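PDB 2WLR: thiosulfate sulfurtransferase YnjE from Escherichia coli, which catalyses the transfer of sulfur from thiosulfate to cyanide, yielding thiocyanate and sulfite, as a monomeric periplasmic rhodanese. Local coordinates for residues L6-L12 / H102-D108; Q18-A22 / H71-T75. All coordinates share one frame; numbering follows the deposited sequence.

Contact 1: L6-L12 / H102-D108; sequences LAKPLTL and HISILSD
Pro9 lays CB of its ring against CG2 of Ile105 at 3.6 Å, the two side chains crossing obliquely at the edge of a rhodanese-domain sheet. Residues 6-12 run along 103-105, an outermost strand of the parallel four-stranded sheet, and illustrate how an N-terminal arm can close a sheet edge without becoming a full strand: Leu10 and Leu106 form a single beta bridge. Its two bonds run from Leu10 N to Ile105 O, nearly straight at 173°, and from Ser107 N to Leu10 O at 2.8 Å. Further back along the arm, Ala7 N reaches Ile103 O (2.8 Å), while one water joins Ala7 O to Ile105 N where the backbones do not bond directly. Leu6 sets CD2 near Ile103 O and 4.1 Å from Ile103 CG2. Ser104 OG donates to Lys8 O from above the carbonyl plane (2.8 Å) and also lies 3.5 Å from Ala7 CB. Leu106 swings CG away from its own backbone N (chi1 -178°), which sets CD1 beside the turn into helix 12-17, within 3.4 Å of Leu12 N. Thr11 is the N-cap of that helix, and Asp108, whose OD2 forms a salt bridge with Arg115, grips the helix start through its other oxygen: OD1 accepts Leu12 N at 2.9 Å on the syn side, 27° out of the carboxylate plane.

Contact 2: Q18-A22 / H71-T75; sequences QNGKA and HNLKT
Lys21 leaves strand 21-24 with its CB directed toward the loop 71-75, and its whole chain serves as both spacer and donor, a compact example of an amphipathic lysine at the surface of an alpha/beta domain, its methylenes packing and its ammonium donating. CB lies 3.9 Å from Leu73 CD2, and CG passes the same methyl slightly farther off. CD then presses on it at 3.3 Å, tighter than usual for two carbons, as the two side chains slant across each other. Up to this point the chain is extended; at its end chi4 turns to 70°, and this bend brings the terminal group round to the loop backbone. CE lies near two loop carbonyl oxygens, 3.2 Å from Asn72 O and 3.7 Å from His71 O. NZ donates to Asn72 O at 3.0 Å, tilted 34° from the carbonyl plane. To one side of the bond, CD of Lys74 comes within 4.1 Å of NZ. The loop emerges from helix 61-70, and Leu73 also packs on Trp67 and Ile68 of that helix, so Lys21 ties the start of a central strand to the turn leading to strand 79-82. Shortening Lys21 to an alanine is likely to leave Asn72 O without this donor and to open a gap beside Leu73 CD2 where CD now presses. Lys21 NZ and Lys74 NZ stand 5.3 Å apart; at the surface, where solvent would screen them, any repulsion is probably mild, and the partly negative Asn72 O probably offsets some of that cost by stabilising the Lys21 ammonium.

Both contacts reach the parallel sheet of the first rhodanese domain, but at different places. Contact 1 is partly buried and lies along an edge strand, so backbone bonds dominate it, with Leu10, Leu12 and Leu106 buried. Contact 2 is a smaller surface contact at the start of an inner strand, where a lysine packs its chain on a loop and donates its ammonium to a loop carbonyl. Helix 12-17 connects them along the chain: residues 6-12 lead into it and residues 18-22 leave it through a Schellman motif at Asn19. They also touch directly, Leu10 CD2 packing 3.6 Å from Gln18 NE2 and Leu106 CD2 lying 4.1 Å from Ala22 CB.

Contact 1: L6-L12 / H102-D108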
loop_
_atom_site.group_PDB
_atom_site.type_symbol
_atom_site.label_atom_id
_atom_site.label_comp_id
_atom_site.label_asym_id
_atom_site.label_seq_id
_atom_site.Cartn_x
_atom_site.Cartn_y
_atom_site.Cartn_z
ATOM N N LEU A 6 -30.159 2.967 -16.687
ATOM C CA LEU A 6 -30.107 2.461 -15.321
ATOM C C LEU A 6 -31.484 1.991 -14.873
ATOM O O LEU A 6 -32.500 2.580 -15.259
ATOM C CB LEU A 6 -29.601 3.555 -14.373
ATOM C CG LEU A 6 -28.170 4.038 -14.620
ATOM C CD1 LEU A 6 -27.964 5.480 -14.159
ATOM C CD2 LEU A 6 -27.184 3.096 -13.950
ATOM N N ALA A 7 -31.514 0.926 -14.065
ATOM C CA ALA A 7 -32.733 0.478 -13.380
ATOM C C ALA A 7 -33.207 1.578 -12.419
ATOM O O ALA A 7 -32.639 2.674 -12.408
ATOM C CB ALA A 7 -32.466 -0.811 -12.631
ATOM N N LYS A 8 -34.235 1.311 -11.609
ATOM C CA LYS A 8 -34.795 2.382 -10.778
ATOM C C LYS A 8 -33.797 2.796 -9.659
ATOM O O LYS A 8 -33.166 1.924 -9.044
ATOM C CB LYS A 8 -36.183 2.011 -10.222
ATOM C CG LYS A 8 -36.199 1.131 -8.997
ATOM C CD LYS A 8 -37.506 1.275 -8.196
ATOM C CE LYS A 8 -37.208 1.254 -6.691
ATOM N NZ LYS A 8 -36.616 2.549 -6.185
ATOM N N PRO A 9 -33.635 4.112 -9.422
ATOM C CA PRO A 9 -32.677 4.559 -8.391
ATOM C C PRO A 9 -33.016 4.026 -7.001
ATOM O O PRO A 9 -34.186 3.796 -6.690
ATOM C CB PRO A 9 -32.806 6.083 -8.399
ATOM C CG PRO A 9 -33.548 6.433 -9.671
ATOM C CD PRO A 9 -34.320 5.242 -10.077
ATOM N N LEU A 10 -31.986 3.801 -6.192
ATOM C CA LEU A 10 -32.146 3.243 -4.853
ATOM C C LEU A 10 -31.412 4.113 -3.859
ATOM O O LEU A 10 -30.301 4.578 -4.154
ATOM C CB LEU A 10 -31.539 1.831 -4.794
ATOM C CG LEU A 10 -32.229 0.691 -5.559
ATOM C CD1 LEU A 10 -31.299 -0.505 -5.658
ATOM C CD2 LEU A 10 -33.545 0.291 -4.920
ATOM N N THR A 11 -32.010 4.361 -2.695
ATOM C CA THR A 11 -31.268 4.959 -1.592
ATOM C C THR A 11 -30.446 3.872 -0.933
ATOM O O THR A 11 -30.671 2.670 -1.177
ATOM C CB THR A 11 -32.189 5.562 -0.549
ATOM O OG1 THR A 11 -32.992 4.505 0.020
ATOM C CG2 THR A 11 -33.045 6.655 -1.166
ATOM N N LEU A 12 -29.492 4.261 -0.093
ATOM C CA LEU A 12 -28.702 3.292 0.619
ATOM C C LEU A 12 -29.594 2.379 1.457
ATOM O O LEU A 12 -29.362 1.192 1.514
ATOM C CB LEU A 12 -27.633 3.943 1.500
ATOM C CG LEU A 12 -26.606 2.992 2.139
ATOM C CD1 LEU A 12 -25.792 2.285 1.071
ATOM C CD2 LEU A 12 -25.721 3.740 3.137
ATOM N N HIS A 102 -29.123 -5.865 -12.803
ATOM C CA HIS A 102 -29.863 -4.908 -11.990
ATOM C C HIS A 102 -28.920 -3.800 -11.526
ATOM O O HIS A 102 -28.405 -3.884 -10.417
ATOM C CB HIS A 102 -30.459 -5.631 -10.782
ATOM C CG HIS A 102 -31.469 -4.823 -10.036
ATOM N ND1 HIS A 102 -31.442 -3.444 -10.002
ATOM C CD2 HIS A 102 -32.512 -5.200 -9.260
ATOM C CE1 HIS A 102 -32.445 -3.004 -9.262
ATOM N NE2 HIS A 102 -33.109 -4.047 -8.800
ATOM N N ILE A 103 -28.704 -2.809 -12.387
ATOM C CA ILE A 103 -27.726 -1.733 -12.167
ATOM C C ILE A 103 -28.452 -0.412 -12.074
ATOM O O ILE A 103 -29.080 0.036 -13.030
ATOM C CB ILE A 103 -26.697 -1.658 -13.305
ATOM C CG1 ILE A 103 -25.990 -3.000 -13.486
ATOM C CG2 ILE A 103 -25.628 -0.547 -13.041
ATOM C CD1 ILE A 103 -25.102 -3.049 -14.696
ATOM N N SER A 104 -28.382 0.204 -10.894
ATOM C CA SER A 104 -29.049 1.476 -10.591
ATOM C C SER A 104 -28.026 2.533 -10.173
ATOM O O SER A 104 -26.839 2.225 -10.035
ATOM C CB SER A 104 -29.989 1.282 -9.409
ATOM O OG SER A 104 -30.991 0.322 -9.685
ATOM N N ILE A 105 -28.495 3.755 -9.982
ATOM C CA ILE A 105 -27.719 4.792 -9.301
ATOM C C ILE A 105 -28.073 4.776 -7.810
ATOM O O ILE A 105 -29.221 4.480 -7.428
ATOM C CB ILE A 105 -28.002 6.165 -9.910
ATOM C CG1 ILE A 105 -26.984 7.186 -9.454
ATOM C CG2 ILE A 105 -29.397 6.653 -9.541
ATOM C CD1 ILE A 105 -26.885 8.347 -10.389
ATOM N N LEU A 106 -27.080 5.032 -6.960
ATOM C CA LEU A 106 -27.309 5.179 -5.529
ATOM C C LEU A 106 -27.708 6.632 -5.328
ATOM O O LEU A 106 -26.859 7.532 -5.422
ATOM C CB LEU A 106 -26.074 4.779 -4.714
ATOM C CG LEU A 106 -26.240 4.845 -3.195
ATOM C CD1 LEU A 106 -27.274 3.903 -2.699
ATOM C CD2 LEU A 106 -24.886 4.537 -2.530
ATOM N N SER A 107 -29.011 6.872 -5.132
ATOM C CA SER A 107 -29.566 8.219 -5.273
ATOM C C SER A 107 -29.074 9.191 -4.227
ATOM O O SER A 107 -28.842 10.355 -4.547
ATOM C CB SER A 107 -31.102 8.219 -5.272
ATOM O OG SER A 107 -31.614 7.561 -4.150
ATOM N N ASP A 108 -28.851 8.699 -3.013
ATOM C CA ASP A 108 -28.423 9.548 -1.899
ATOM C C ASP A 108 -26.923 9.429 -1.596
ATOM O O ASP A 108 -26.477 9.839 -0.538
ATOM C CB ASP A 108 -29.291 9.328 -0.626
ATOM C CG ASP A 108 -29.135 7.944 0.000
ATOM O OD1 ASP A 108 -28.633 7.013 -0.683
ATOM O OD2 ASP A 108 -29.485 7.791 1.196
HETATM O O HOH W 1 -30.965 4.439 -11.307
#

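Contact 2: Q18-A22 / H71-T75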
loop_
_atom_site.group_PDB
_atom_site.type_symbol
_atom_site.label_atom_id
_atom_site.label_comp_id
_atom_site.label_asym_id
_atom_site.label_seq_id
_atom_site.Cartn_x
_atom_site.Cartn_y
_atom_site.Cartn_z
ATOM N N GLN A 18 -32.725 -4.633 0.290
ATOM C CA GLN A 18 -32.800 -5.491 -0.891
ATOM C C GLN A 18 -31.540 -6.310 -1.116
ATOM O O GLN A 18 -31.393 -6.956 -2.158
ATOM C CB GLN A 18 -33.117 -4.632 -2.124
ATOM C CG GLN A 18 -34.480 -3.966 -2.014
ATOM C CD GLN A 18 -34.817 -2.982 -3.121
ATOM O OE1 GLN A 18 -34.601 -3.246 -4.308
ATOM N NE2 GLN A 18 -35.424 -1.862 -2.729
ATOM N N ASN A 19 -30.639 -6.304 -0.133
ATOM C CA ASN A 19 -29.420 -7.110 -0.166
ATOM C C ASN A 19 -28.558 -6.815 -1.389
ATOM O O ASN A 19 -28.013 -7.711 -2.036
ATOM C CB ASN A 19 -29.770 -8.600 -0.069
ATOM C CG ASN A 19 -28.565 -9.473 0.283
ATOM O OD1 ASN A 19 -27.630 -9.014 0.937
ATOM N ND2 ASN A 19 -28.600 -10.735 -0.140
ATOM N N GLY A 20 -28.431 -5.534 -1.681
ATOM C CA GLY A 20 -27.652 -5.053 -2.820
ATOM C C GLY A 20 -26.264 -4.628 -2.414
ATOM O O GLY A 20 -25.893 -4.683 -1.243
ATOM N N LYS A 21 -25.490 -4.201 -3.409
ATOM C CA LYS A 21 -24.133 -3.728 -3.197
ATOM C C LYS A 21 -23.941 -2.368 -3.881
ATOM O O LYS A 21 -24.447 -2.134 -4.975
ATOM C CB LYS A 21 -23.125 -4.732 -3.755
ATOM C CG LYS A 21 -23.047 -6.025 -2.925
ATOM C CD LYS A 21 -22.078 -7.048 -3.504
ATOM C CE LYS A 21 -22.142 -8.357 -2.724
ATOM N NZ LYS A 21 -23.440 -9.060 -2.957
ATOM N N ALA A 22 -23.247 -1.469 -3.196
ATOM C CA ALA A 22 -22.882 -0.170 -3.768
ATOM C C ALA A 22 -21.490 -0.257 -4.415
ATOM O O ALA A 22 -20.598 -0.937 -3.914
ATOM C CB ALA A 22 -22.926 0.918 -2.680
ATOM N N HIS A 71 -15.755 -10.517 -5.524
ATOM C CA HIS A 71 -16.564 -9.661 -4.650
ATOM C C HIS A 71 -17.992 -10.160 -4.458
ATOM O O HIS A 71 -18.829 -9.440 -3.948
ATOM C CB HIS A 71 -16.560 -8.224 -5.175
ATOM C CG HIS A 71 -15.196 -7.615 -5.217
ATOM N ND1 HIS A 71 -14.634 -6.950 -4.149
ATOM C CD2 HIS A 71 -14.258 -7.617 -6.186
ATOM C CE1 HIS A 71 -13.418 -6.555 -4.481
ATOM N NE2 HIS A 71 -13.160 -6.959 -5.705
ATOM N N ASN A 72 -18.271 -11.391 -4.883
ATOM C CA ASN A 72 -19.578 -12.012 -4.593
ATOM C C ASN A 72 -20.773 -11.179 -5.094
ATOM O O ASN A 72 -21.829 -11.054 -4.434
ATOM C CB ASN A 72 -19.699 -12.294 -3.090
ATOM C CG ASN A 72 -18.500 -13.064 -2.538
ATOM O OD1 ASN A 72 -18.156 -14.145 -3.026
ATOM N ND2 ASN A 72 -17.861 -12.510 -1.508
ATOM N N LEU A 73 -20.636 -10.656 -6.302
ATOM C CA LEU A 73 -21.734 -9.954 -6.930
ATOM C C LEU A 73 -22.624 -10.954 -7.652
ATOM O O LEU A 73 -22.220 -11.551 -8.648
ATOM C CB LEU A 73 -21.190 -8.912 -7.905
ATOM C CG LEU A 73 -20.635 -7.680 -7.187
ATOM C CD1 LEU A 73 -19.642 -6.952 -8.065
ATOM C CD2 LEU A 73 -21.779 -6.747 -6.788
ATOM N N LYS A 74 -23.833 -11.148 -7.144
ATOM C CA LYS A 74 -24.712 -12.119 -7.781
ATOM C C LYS A 74 -25.329 -11.512 -9.036
ATOM O O LYS A 74 -25.702 -10.338 -9.029
ATOM C CB LYS A 74 -25.777 -12.593 -6.801
ATOM C CG LYS A 74 -25.177 -13.342 -5.620
ATOM C CD LYS A 74 -25.204 -12.518 -4.343
ATOM C CE LYS A 74 -26.552 -12.639 -3.643
ATOM N NZ LYS A 74 -27.672 -11.891 -4.323
ATOM N N THR A 75 -25.427 -12.313 -10.107
ATOM C CA THR A 75 -25.898 -11.838 -11.419
ATOM C C THR A 75 -27.046 -10.832 -11.328
ATOM O O THR A 75 -26.990 -9.757 -11.944
ATOM C CB THR A 75 -26.357 -13.033 -12.314
ATOM O OG1 THR A 75 -25.250 -13.919 -12.545
ATOM C CG2 THR A 75 -26.896 -12.554 -13.646
#